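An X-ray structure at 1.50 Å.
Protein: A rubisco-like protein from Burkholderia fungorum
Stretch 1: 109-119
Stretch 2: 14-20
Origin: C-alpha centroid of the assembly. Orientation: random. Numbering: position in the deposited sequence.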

# COMPACT_ATOMS: atom_id res chain seq x y z
N THR A 109 -12.51 -0.35 -0.02
CA THR A 109 -13.13 -0.08 1.27
C THR A 109 -13.13 -1.31 2.18
O THR A 109 -13.06 -1.18 3.40
CB THR A 109 -14.51 0.58 1.12
OG1 THR A 109 -14.33 1.80 0.40
CG2 THR A 109 -15.12 0.89 2.49
N LEU A 110 -13.16 -2.50 1.58
CA LEU A 110 -12.95 -3.72 2.36
C LEU A 110 -11.58 -3.63 3.06
O LEU A 110 -11.47 -3.89 4.25
CB LEU A 110 -13.03 -4.95 1.45
CG LEU A 110 -12.62 -6.28 2.09
CD1 LEU A 110 -13.45 -6.54 3.33
CD2 LEU A 110 -12.74 -7.44 1.10
N ALA A 111 -10.56 -3.23 2.31
CA ALA A 111 -9.24 -3.05 2.92
C ALA A 111 -9.23 -1.96 4.00
O ALA A 111 -8.58 -2.11 5.03
CB ALA A 111 -8.18 -2.77 1.86
N ALA A 112 -9.94 -0.86 3.77
CA ALA A 112 -10.01 0.22 4.75
C ALA A 112 -10.67 -0.27 6.03
O ALA A 112 -10.43 0.28 7.11
CB ALA A 112 -10.78 1.40 4.18
N THR A 113 -11.51 -1.28 5.90
CA THR A 113 -12.30 -1.78 7.02
C THR A 113 -11.52 -2.79 7.85
O THR A 113 -11.45 -2.66 9.07
CB THR A 113 -13.62 -2.42 6.53
OG1 THR A 113 -14.38 -1.44 5.81
CG2 THR A 113 -14.45 -2.92 7.71
N VAL A 114 -10.94 -3.80 7.20
CA VAL A 114 -10.23 -4.85 7.93
C VAL A 114 -8.78 -4.51 8.24
O VAL A 114 -8.15 -5.17 9.05
CB VAL A 114 -10.28 -6.20 7.19
CG1 VAL A 114 -11.73 -6.66 7.05
CG2 VAL A 114 -9.58 -6.12 5.84
N ALA A 115 -8.24 -3.48 7.59
CA ALA A 115 -6.89 -3.07 7.94
C ALA A 115 -6.94 -1.61 8.42
O ALA A 115 -6.97 -1.34 9.62
CB ALA A 115 -5.94 -3.30 6.77
N GLY A 116 -6.99 -0.69 7.48
CA GLY A 116 -7.16 0.73 7.76
C GLY A 116 -6.51 1.32 9.00
O GLY A 116 -5.33 1.09 9.26
N ASN A 117 -7.29 2.11 9.74
CA ASN A 117 -6.80 2.85 10.90
C ASN A 117 -6.49 1.96 12.11
O ASN A 117 -5.97 2.46 13.10
CB ASN A 117 -7.83 3.92 11.33
CG ASN A 117 -7.63 5.27 10.63
OD1 ASN A 117 -6.75 5.45 9.79
ND2 ASN A 117 -8.47 6.25 11.00
N LEU A 118 -6.79 0.66 12.04
CA LEU A 118 -6.51 -0.23 13.17
C LEU A 118 -5.06 -0.16 13.60
O LEU A 118 -4.74 -0.30 14.78
CB LEU A 118 -6.85 -1.68 12.83
CG LEU A 118 -8.32 -2.06 12.75
CD1 LEU A 118 -8.44 -3.52 12.30
CD2 LEU A 118 -8.96 -1.83 14.10
N TYR A 119 -4.17 0.03 12.64
CA TYR A 119 -2.75 0.04 12.93
C TYR A 119 -2.34 1.22 13.79
O TYR A 119 -1.29 1.17 14.42
CB TYR A 119 -1.93 0.02 11.63
CG TYR A 119 -2.21 -1.20 10.80
CD1 TYR A 119 -1.79 -2.46 11.23
CD2 TYR A 119 -2.94 -1.11 9.64
CE1 TYR A 119 -2.08 -3.59 10.49
CE2 TYR A 119 -3.22 -2.23 8.88
CZ TYR A 119 -2.79 -3.47 9.33
OH TYR A 119 -3.06 -4.58 8.58
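Stretch 2 (14-20) TLEADYL

The most unusual feature of this contact is a single, very short hydrogen bond in an otherwise apolar interface: the phenol of Tyr19 donates from OH to the backbone carbonyl of Val114, with Tyr19 OH and Val114 O 2.6 Å apart. It illustrates a general principle of helix-on-strand packing, namely that peptide carbonyls near the C-terminal end of a helix, where the regular i to i+4 pattern breaks down, are available to side chains arriving from a neighbouring segment. Here the carbonyl lies at the edge of the Tyr19 ring, near its plane, which is where a phenolic hydroxyl is best placed to donate.

Stretch 2 is an extended strand throughout residues 14-20, with phi between about -100° and -136° and psi between 121° and 164°. It runs past the helix of residues 109-114 at a crossing angle of -48°, so that the two chain directions are oblique but broadly alike. The axes approach no closer than 10.9 Å. Side chains therefore bridge the gap, and the nearest pair of CA atoms, those of Val114 and Ala17, are still 6.8 Å apart.

As in any regular strand, alternate side chains leave on different sides. Leu15, Ala17 and Tyr19 all direct their CA-to-CB bonds toward stretch 1, whereas that of Glu16 points away. The three inward residues form a row that follows the helix toward its C-terminal end and beyond. Leu15 meets the earliest part of this row of partners: its CD2 lies 3.5 Å from CD1 of Leu110. The CA-to-CB bond of Leu110 points sideways, but its t,p conformation carries the end of the side chain nearer to the strand. One turn later, Val114 takes over, with its CG1 4.1 Å from CD1 of Leu15 and 4.3 Å from CB of Ala17. Ala17, whose side chain is a single methyl, stands where the two backbones come nearest. Val114 thus touches all three inward residues, Leu15 and Ala17 through its side chain and Tyr19 chiefly through its carbonyl, with Val114 CB 3.7 Å from Tyr19 OH.

Tyr19, with chi1 in the m well, reaches back to Val114 and has more of its own surface covered by stretch 1 than any other residue of the strand. Beyond the helix the chain of stretch 1 turns through Gly116, which has a positive phi of 36°; an ideal CB at this position would lie 2.0 Å from O of Ala112, a clash within stretch 1 itself. The 3-10 segment beginning at Asn117 follows, and from it Leu118 directs its CA-to-CB bond toward the strand. Its CD1 comes within 3.5 Å of CE1 of Tyr19, adding an apolar contact to the polar one made by the same tyrosine.

The whole contact buries 227 Å², counting both sides. It is thus a modest patch in which leucine, valine and alanine side chains and the tyrosine ring meet, while one tyrosine hydroxyl ties the strand to the helical backbone. Glu16 and Asp18 take no part and find their hydrogen-bonding partners elsewhere in the structure.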

# COMPACT_ATOMS: atom_id res chain seq x y z
N THR A 14 -21.79 -12.08 6.78
CA THR A 14 -20.60 -11.54 7.43
C THR A 14 -19.33 -12.04 6.77
O THR A 14 -19.35 -13.00 6.02
CB THR A 14 -20.52 -11.93 8.92
OG1 THR A 14 -20.33 -13.35 9.02
CG2 THR A 14 -21.78 -11.54 9.66
N LEU A 15 -18.23 -11.37 7.06
CA LEU A 15 -16.92 -11.96 6.84
C LEU A 15 -16.18 -11.94 8.18
O LEU A 15 -16.58 -11.25 9.12
CB LEU A 15 -16.13 -11.20 5.76
CG LEU A 15 -15.81 -9.73 6.04
CD1 LEU A 15 -14.59 -9.58 6.95
CD2 LEU A 15 -15.59 -9.00 4.72
N GLU A 16 -15.11 -12.72 8.27
CA GLU A 16 -14.31 -12.75 9.48
C GLU A 16 -12.86 -12.37 9.21
O GLU A 16 -12.31 -12.67 8.15
CB GLU A 16 -14.40 -14.11 10.15
CG GLU A 16 -15.81 -14.40 10.65
CD GLU A 16 -15.95 -15.76 11.28
OE1 GLU A 16 -14.93 -16.48 11.41
OE2 GLU A 16 -17.09 -16.11 11.64
N ALA A 17 -12.26 -11.72 10.20
CA ALA A 17 -10.86 -11.31 10.11
C ALA A 17 -10.16 -11.67 11.41
O ALA A 17 -10.66 -11.35 12.49
CB ALA A 17 -10.78 -9.81 9.85
N ASP A 18 -9.01 -12.33 11.31
CA ASP A 18 -8.23 -12.71 12.48
C ASP A 18 -7.05 -11.76 12.63
O ASP A 18 -6.40 -11.42 11.63
CB ASP A 18 -7.68 -14.14 12.34
CG ASP A 18 -8.76 -15.21 12.40
OD1 ASP A 18 -9.92 -14.89 12.72
OD2 ASP A 18 -8.43 -16.38 12.14
N TYR A 19 -6.76 -11.36 13.87
CA TYR A 19 -5.63 -10.48 14.16
C TYR A 19 -4.78 -11.01 15.29
O TYR A 19 -5.25 -11.78 16.13
CB TYR A 19 -6.11 -9.09 14.59
CG TYR A 19 -7.00 -8.41 13.59
CD1 TYR A 19 -6.49 -7.47 12.71
CD2 TYR A 19 -8.35 -8.70 13.54
CE1 TYR A 19 -7.31 -6.84 11.79
CE2 TYR A 19 -9.18 -8.08 12.62
CZ TYR A 19 -8.65 -7.16 11.75
OH TYR A 19 -9.48 -6.55 10.83
N LEU A 20 -3.52 -10.59 15.30
CA LEU A 20 -2.68 -10.69 16.49
C LEU A 20 -2.54 -9.28 17.02
O LEU A 20 -2.08 -8.39 16.30
CB LEU A 20 -1.30 -11.25 16.12
CG LEU A 20 -0.20 -11.06 17.17
CD1 LEU A 20 -0.47 -11.93 18.39
CD2 LEU A 20 1.17 -11.38 16.57